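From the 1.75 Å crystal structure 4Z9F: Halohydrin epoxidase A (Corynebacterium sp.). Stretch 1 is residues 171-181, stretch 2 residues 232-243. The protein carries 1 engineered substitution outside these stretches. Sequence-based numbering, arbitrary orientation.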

# COMPACT_ATOMS: atom_id res chain seq x y z
N LEU C 171 20.22 2.51 -10.32
CA LEU C 171 18.89 1.90 -10.18
C LEU C 171 18.76 1.23 -8.82
O LEU C 171 19.50 0.28 -8.52
CB LEU C 171 18.64 0.90 -11.31
CG LEU C 171 18.94 1.42 -12.71
CD1 LEU C 171 18.66 0.36 -13.73
CD2 LEU C 171 18.10 2.66 -13.01
N LEU C 172 17.82 1.71 -8.00
CA LEU C 172 17.65 1.26 -6.63
C LEU C 172 16.47 0.30 -6.53
O LEU C 172 15.46 0.48 -7.23
CB LEU C 172 17.46 2.44 -5.68
CG LEU C 172 18.72 3.08 -5.07
CD1 LEU C 172 19.71 3.60 -6.12
CD2 LEU C 172 18.36 4.18 -4.07
N TYR C 173 16.60 -0.71 -5.66
CA TYR C 173 15.53 -1.67 -5.42
C TYR C 173 15.58 -2.11 -3.96
O TYR C 173 16.64 -2.07 -3.32
CB TYR C 173 15.62 -2.93 -6.29
CG TYR C 173 15.89 -2.72 -7.76
CD1 TYR C 173 14.84 -2.70 -8.68
CD2 TYR C 173 17.19 -2.55 -8.23
CE1 TYR C 173 15.08 -2.50 -10.02
CE2 TYR C 173 17.44 -2.36 -9.58
CZ TYR C 173 16.38 -2.33 -10.47
OH TYR C 173 16.62 -2.15 -11.81
N ALA C 174 14.44 -2.57 -3.45
CA ALA C 174 14.39 -3.18 -2.13
C ALA C 174 13.80 -4.58 -2.26
O ALA C 174 12.84 -4.80 -3.00
CB ALA C 174 13.56 -2.35 -1.14
N ILE C 175 14.41 -5.53 -1.57
CA ILE C 175 13.87 -6.88 -1.47
C ILE C 175 13.46 -7.11 -0.03
O ILE C 175 14.22 -6.77 0.90
CB ILE C 175 14.89 -7.93 -1.95
CG1 ILE C 175 15.32 -7.63 -3.38
CG2 ILE C 175 14.28 -9.33 -1.85
CD1 ILE C 175 16.40 -8.55 -3.92
N GLY C 176 12.25 -7.64 0.16
CA GLY C 176 11.71 -7.87 1.48
C GLY C 176 11.46 -9.35 1.73
O GLY C 176 10.37 -9.87 1.45
N PRO C 177 12.47 -10.04 2.25
CA PRO C 177 12.34 -11.49 2.44
C PRO C 177 11.59 -11.85 3.71
O PRO C 177 11.59 -11.11 4.70
CB PRO C 177 13.80 -11.98 2.53
CG PRO C 177 14.67 -10.76 2.24
CD PRO C 177 13.82 -9.56 2.56
N ASN C 178 10.96 -13.02 3.66
CA ASN C 178 10.48 -13.78 4.82
C ASN C 178 10.40 -15.23 4.38
O ASN C 178 10.28 -15.52 3.18
CB ASN C 178 9.12 -13.28 5.33
CG ASN C 178 8.85 -13.67 6.79
OD1 ASN C 178 9.68 -14.32 7.45
ND2 ASN C 178 7.68 -13.27 7.31
N PHE C 179 10.48 -16.15 5.35
CA PHE C 179 10.49 -17.58 5.04
C PHE C 179 11.52 -17.90 3.97
O PHE C 179 11.29 -18.71 3.08
CB PHE C 179 9.09 -18.04 4.65
CG PHE C 179 8.08 -17.83 5.73
CD1 PHE C 179 7.15 -16.81 5.65
CD2 PHE C 179 8.08 -18.64 6.85
CE1 PHE C 179 6.22 -16.61 6.65
CE2 PHE C 179 7.14 -18.46 7.86
CZ PHE C 179 6.22 -17.44 7.76
N PHE C 180 12.66 -17.23 4.07
CA PHE C 180 13.76 -17.36 3.12
C PHE C 180 14.86 -18.19 3.78
O PHE C 180 15.37 -17.81 4.83
CB PHE C 180 14.25 -15.96 2.75
CG PHE C 180 15.60 -15.93 2.12
CD1 PHE C 180 16.52 -14.95 2.48
CD2 PHE C 180 15.95 -16.85 1.14
CE1 PHE C 180 17.77 -14.90 1.88
CE2 PHE C 180 17.21 -16.81 0.56
CZ PHE C 180 18.11 -15.84 0.93
N ASN C 181 15.19 -19.35 3.17
CA ASN C 181 16.23 -20.22 3.72
C ASN C 181 17.56 -19.49 3.71
O ASN C 181 18.17 -19.31 2.64
CB ASN C 181 16.29 -21.53 2.94
CG ASN C 181 17.41 -22.47 3.39
OD1 ASN C 181 17.91 -23.26 2.59
ND2 ASN C 181 17.82 -22.39 4.65
N VAL C 232 12.54 -0.28 -11.76
CA VAL C 232 13.35 0.43 -10.77
C VAL C 232 12.51 1.10 -9.69
O VAL C 232 11.42 1.65 -9.96
CB VAL C 232 14.24 1.47 -11.48
CG1 VAL C 232 13.38 2.50 -12.19
CG2 VAL C 232 15.18 2.16 -10.50
N GLY C 233 13.02 1.10 -8.47
CA GLY C 233 12.52 2.00 -7.45
C GLY C 233 11.37 1.48 -6.61
O GLY C 233 10.68 2.28 -5.96
N GLN C 234 11.17 0.17 -6.57
CA GLN C 234 10.09 -0.42 -5.80
C GLN C 234 10.61 -1.56 -4.93
O GLN C 234 11.76 -2.01 -5.05
CB GLN C 234 8.96 -0.92 -6.70
CG GLN C 234 9.33 -2.11 -7.59
CD GLN C 234 8.24 -2.44 -8.59
OE1 GLN C 234 7.10 -2.73 -8.21
NE2 GLN C 234 8.58 -2.38 -9.88
N PHE C 235 9.72 -2.01 -4.06
CA PHE C 235 9.93 -3.10 -3.12
C PHE C 235 9.39 -4.40 -3.71
O PHE C 235 8.29 -4.42 -4.28
CB PHE C 235 9.22 -2.73 -1.81
CG PHE C 235 9.09 -3.85 -0.80
CD1 PHE C 235 9.97 -3.94 0.28
CD2 PHE C 235 8.04 -4.76 -0.88
CE1 PHE C 235 9.80 -4.94 1.26
CE2 PHE C 235 7.89 -5.77 0.06
CZ PHE C 235 8.77 -5.85 1.14
N PHE C 236 10.16 -5.48 -3.56
CA PHE C 236 9.75 -6.82 -4.01
C PHE C 236 9.67 -7.74 -2.80
O PHE C 236 10.68 -7.98 -2.13
CB PHE C 236 10.73 -7.41 -5.03
CG PHE C 236 10.95 -6.54 -6.24
CD1 PHE C 236 12.17 -5.93 -6.46
CD2 PHE C 236 9.94 -6.34 -7.16
CE1 PHE C 236 12.38 -5.12 -7.56
CE2 PHE C 236 10.14 -5.54 -8.28
CZ PHE C 236 11.37 -4.93 -8.48
N ALA C 237 8.48 -8.26 -2.53
CA ALA C 237 8.35 -9.31 -1.53
C ALA C 237 9.03 -10.58 -2.03
O ALA C 237 8.94 -10.93 -3.21
CB ALA C 237 6.87 -9.59 -1.25
N PHE C 238 9.72 -11.27 -1.13
CA PHE C 238 10.35 -12.56 -1.42
C PHE C 238 9.90 -13.46 -0.27
O PHE C 238 10.66 -13.74 0.65
CB PHE C 238 11.88 -12.44 -1.54
CG PHE C 238 12.58 -13.71 -1.96
CD1 PHE C 238 12.82 -13.96 -3.30
CD2 PHE C 238 12.99 -14.63 -1.02
CE1 PHE C 238 13.46 -15.13 -3.69
CE2 PHE C 238 13.63 -15.81 -1.40
CZ PHE C 238 13.87 -16.05 -2.74
N THR C 239 8.63 -13.89 -0.32
CA THR C 239 7.99 -14.50 0.83
C THR C 239 7.20 -15.76 0.51
O THR C 239 6.53 -16.28 1.41
CB THR C 239 7.03 -13.50 1.52
OG1 THR C 239 5.88 -13.29 0.68
CG2 THR C 239 7.71 -12.16 1.81
N GLY C 240 7.20 -16.22 -0.74
CA GLY C 240 6.39 -17.34 -1.15
C GLY C 240 4.90 -17.06 -1.14
O GLY C 240 4.10 -17.99 -0.97
N GLY C 241 4.49 -15.80 -1.31
CA GLY C 241 3.08 -15.47 -1.27
C GLY C 241 2.54 -15.10 0.09
O GLY C 241 1.33 -14.85 0.22
N TYR C 242 3.39 -15.08 1.12
CA TYR C 242 2.97 -14.62 2.44
C TYR C 242 2.51 -13.16 2.38
O TYR C 242 1.47 -12.80 2.93
CB TYR C 242 4.11 -14.81 3.42
CG TYR C 242 3.88 -14.26 4.80
CD1 TYR C 242 4.62 -13.17 5.26
CD2 TYR C 242 2.97 -14.85 5.67
CE1 TYR C 242 4.44 -12.67 6.53
CE2 TYR C 242 2.78 -14.35 6.96
CZ TYR C 242 3.52 -13.26 7.38
OH TYR C 242 3.34 -12.75 8.65
N LEU C 243 3.29 -12.32 1.73
CA LEU C 243 2.85 -10.99 1.34
C LEU C 243 2.25 -11.07 -0.05
O LEU C 243 2.57 -11.98 -0.82
CB LEU C 243 4.03 -10.01 1.33
CG LEU C 243 4.54 -9.47 2.66
CD1 LEU C 243 5.37 -8.20 2.44
CD2 LEU C 243 3.39 -9.19 3.56
O HOH W 1 5.87 -14.41 9.70

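Which apolar side chains hold the two stretches together? On the side of the sheet carrying I175, P177, F236 and F238, I175 CG2 packs 3.9 Å from F238 CB, while the Y173 ring reaches F236, with Y173 CD1 3.6 Å from F236 CE1 at the edge of the F236 ring. V232, in the loop that leads toward the second strand, extends the apolar layer, its CG2 lying 3.8 Å from L171 CB. Further along, the edge of the F238 ring points toward the face of F180 in an offset pair, planes at 85°, which brings weakly positive ring hydrogens to the electron-rich face.

Why is G176 so bare? On the other side of the sheet the F235 ring leans over it, F235 CE1 standing 3.5 Å from G176 CA. A CB on G176 would lie only 2.1 Å from F235 CZ, so the ring occupies the space a side chain would need.

What aligns the backbones? The strands run parallel, pairing A174 with F235 through P177 with F238. The donor alternates between the two stretches: F236 N to A174 O (2.8 Å), G176 N to F236 O (2.8 Å), then F238 N to G176 O (3.0 Å). The ladder extends past the strand's end, where N178 N donates to F238 O at 3.1 Å. G233 N to L172 O, 2.8 Å, secures the earlier end.

How does the contact finish at its polar edge? Beyond the strand, T239 to Y242 form a type I' turn, and Y242 presents its ring face to the edge of F179, centroids 5.2 Å apart. N178 OD1 accepts from F179 N at 2.9 Å, and N178 ND2 donates to the O of water 1 at 3.2 Å. That water also makes a weak hydrogen bond with Y242 OH, 3.2 Å from its O, thereby bridging the stretches.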